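Local coordinates for protein oligogalacturonate lyase (Vibrio parahaemolyticus RIMD 2210633, PDB 3C5M) that probably cleaves short oligogalacturonides derived from pectin by a lyase reaction, using a manganese ion bound within its seven-bladed beta-propeller, at residues K230-A235 with L274-V279. Sequence-based numbering, arbitrary orientation.
Sequences KIKEHA and LENEEV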
loop_
_atom_site.group_PDB
_atom_site.type_symbol
_atom_site.label_atom_id
_atom_site.label_comp_id
_atom_site.label_asym_id
_atom_site.label_seq_id
_atom_site.Cartn_x
_atom_site.Cartn_y
_atom_site.Cartn_z
ATOM N N LYS A 230 -16.278 12.512 -9.465
ATOM C CA LYS A 230 -16.224 11.087 -9.194
ATOM C C LYS A 230 -15.729 10.349 -10.430
ATOM O O LYS A 230 -16.176 10.621 -11.533
ATOM C CB LYS A 230 -17.604 10.585 -8.774
ATOM C CG LYS A 230 -18.716 11.039 -9.686
ATOM C CD LYS A 230 -20.054 10.452 -9.266
ATOM C CE LYS A 230 -20.426 10.865 -7.856
ATOM N NZ LYS A 230 -21.692 10.218 -7.428
ATOM N N ILE A 231 -14.791 9.428 -10.230
ATOM C CA ILE A 231 -14.197 8.649 -11.315
ATOM C C ILE A 231 -15.232 7.912 -12.168
ATOM O O ILE A 231 -15.155 7.911 -13.400
ATOM C CB ILE A 231 -13.176 7.618 -10.747
ATOM C CG1 ILE A 231 -12.021 8.353 -10.070
ATOM C CG2 ILE A 231 -12.657 6.715 -11.860
ATOM C CD1 ILE A 231 -10.994 7.452 -9.434
ATOM N N LYS A 232 -16.202 7.292 -11.508
ATOM C CA LYS A 232 -17.236 6.533 -12.203
ATOM C C LYS A 232 -18.597 7.015 -11.729
ATOM O O LYS A 232 -18.729 7.511 -10.613
ATOM C CB LYS A 232 -17.068 5.041 -11.887
ATOM C CG LYS A 232 -17.847 4.073 -12.759
ATOM C CD LYS A 232 -17.771 2.660 -12.160
ATOM C CE LYS A 232 -18.202 1.560 -13.141
ATOM N NZ LYS A 232 -17.265 1.373 -14.292
ATOM N N GLU A 233 -19.600 6.878 -12.591
ATOM C CA GLU A 233 -20.964 7.287 -12.276
ATOM C C GLU A 233 -21.563 6.384 -11.197
ATOM O O GLU A 233 -22.511 6.781 -10.519
ATOM C CB GLU A 233 -21.848 7.224 -13.531
ATOM C CG GLU A 233 -23.328 7.572 -13.283
ATOM C CD GLU A 233 -24.279 7.116 -14.408
ATOM O OE1 GLU A 233 -25.510 7.251 -14.232
ATOM O OE2 GLU A 233 -23.810 6.626 -15.460
ATOM N N HIS A 234 -21.013 5.179 -11.045
ATOM C CA HIS A 234 -21.496 4.213 -10.054
ATOM C C HIS A 234 -22.905 3.717 -10.394
ATOM O O HIS A 234 -23.892 4.433 -10.215
ATOM C CB HIS A 234 -21.458 4.840 -8.646
ATOM C CG HIS A 234 -22.366 4.178 -7.649
ATOM N ND1 HIS A 234 -23.705 4.491 -7.536
ATOM C CD2 HIS A 234 -22.125 3.220 -6.723
ATOM C CE1 HIS A 234 -24.249 3.755 -6.583
ATOM N NE2 HIS A 234 -23.312 2.975 -6.074
ATOM N N ALA A 235 -22.989 2.491 -10.901
ATOM C CA ALA A 235 -24.273 1.896 -11.262
ATOM C C ALA A 235 -24.970 1.383 -10.003
ATOM O O ALA A 235 -24.314 0.900 -9.075
ATOM C CB ALA A 235 -24.063 0.751 -12.250
ATOM N N LEU A 274 -11.782 10.421 -18.004
ATOM C CA LEU A 274 -12.735 9.996 -16.981
ATOM C C LEU A 274 -13.686 8.933 -17.515
ATOM O O LEU A 274 -14.846 8.864 -17.120
ATOM C CB LEU A 274 -13.531 11.182 -16.424
ATOM C CG LEU A 274 -12.935 11.956 -15.235
ATOM C CD1 LEU A 274 -11.706 12.751 -15.667
ATOM C CD2 LEU A 274 -13.998 12.896 -14.667
ATOM N N GLU A 275 -13.184 8.095 -18.410
ATOM C CA GLU A 275 -13.995 7.033 -18.967
ATOM C C GLU A 275 -13.477 5.688 -18.474
ATOM O O GLU A 275 -12.312 5.349 -18.677
ATOM C CB GLU A 275 -13.946 7.079 -20.484
ATOM C CG GLU A 275 -12.602 6.752 -21.055
ATOM C CD GLU A 275 -12.728 6.094 -22.401
ATOM O OE1 GLU A 275 -13.189 6.763 -23.348
ATOM O OE2 GLU A 275 -12.385 4.898 -22.503
ATOM N N ASN A 276 -14.342 4.922 -17.823
ATOM C CA ASN A 276 -13.945 3.624 -17.290
ATOM C C ASN A 276 -14.153 2.496 -18.294
ATOM O O ASN A 276 -14.949 2.613 -19.219
ATOM C CB ASN A 276 -14.717 3.328 -15.998
ATOM C CG ASN A 276 -14.508 4.400 -14.935
ATOM O OD1 ASN A 276 -14.884 5.558 -15.120
ATOM N ND2 ASN A 276 -13.906 4.017 -13.819
ATOM N N GLU A 277 -13.420 1.406 -18.111
ATOM C CA GLU A 277 -13.528 0.257 -18.996
ATOM C C GLU A 277 -13.035 -1.016 -18.315
ATOM O O GLU A 277 -11.987 -1.031 -17.668
ATOM C CB GLU A 277 -12.736 0.495 -20.284
ATOM C CG GLU A 277 -11.296 0.922 -20.063
ATOM C CD GLU A 277 -10.506 0.990 -21.356
ATOM O OE1 GLU A 277 -10.276 -0.076 -21.968
ATOM O OE2 GLU A 277 -10.122 2.108 -21.763
ATOM N N GLU A 278 -13.810 -2.082 -18.466
ATOM C CA GLU A 278 -13.493 -3.377 -17.883
ATOM C C GLU A 278 -12.209 -3.944 -18.492
ATOM O O GLU A 278 -11.944 -3.760 -19.678
ATOM C CB GLU A 278 -14.665 -4.327 -18.125
ATOM C CG GLU A 278 -14.509 -5.713 -17.538
ATOM C CD GLU A 278 -15.679 -6.618 -17.893
ATOM O OE1 GLU A 278 -16.830 -6.248 -17.569
ATOM O OE2 GLU A 278 -15.444 -7.693 -18.493
ATOM N N VAL A 279 -11.416 -4.625 -17.669
ATOM C CA VAL A 279 -10.166 -5.222 -18.125
ATOM C C VAL A 279 -10.194 -6.749 -18.041
ATOM O O VAL A 279 -9.749 -7.431 -18.965
ATOM C CB VAL A 279 -8.964 -4.705 -17.314
ATOM C CG1 VAL A 279 -9.169 -4.999 -15.852
ATOM C CG2 VAL A 279 -7.683 -5.361 -17.806
#
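Ile231 and Lys232, in the loop leaving the outer edge strand of one propeller blade, run past Leu274, just before the outer strand of the next, and Asn276, at its start; the closest CA atoms, of Ile231 and Leu274, are 6.0 Å apart. Among the side chains Asn276 contributes the largest share of the contact. Its CB points toward the loop, and with CG set beside its own backbone N (chi1 -58°) the amide reaches the peptide between Ile231 and Lys232. The terminal amide atom modelled as OD1 lies 2.9 Å from O of Ile231, but the amide is probably turned over in the model; with N and O exchanged, this pair may be a hydrogen bond. Asparagine would suit the place in that case, because its short, flat amide could donate to a loop carbonyl from a strand end. Ile231 crosses the amide at about a right angle, its methyl CG2 next to the amide end, while the rest of this buried, branched side chain leads away to Met218 and Ala269. Lys232 takes the other role: CG lies anti to the backbone N (chi1 -167°), and the extended chain passes obliquely by Asn276 before bending at chi4, which brings NZ to 3.6 Å from CB of Asn276. NZ hydrogen-bonds to OH of Tyr254, and the ammonium makes a cation-pi interaction with Tyr267, the two tyrosines lying on the two middle strands of the second blade. A long, flexible lysine thus spans the junction, its methylenes against Asn276 and its charge among the tyrosines. Leu274 only brushes the backbone of Lys230. With only 208 Å² buried, the chemistry implies a modest surface seam between successive blades, resting on Lys232 and van der Waals contact rather than on a hydrophobic core.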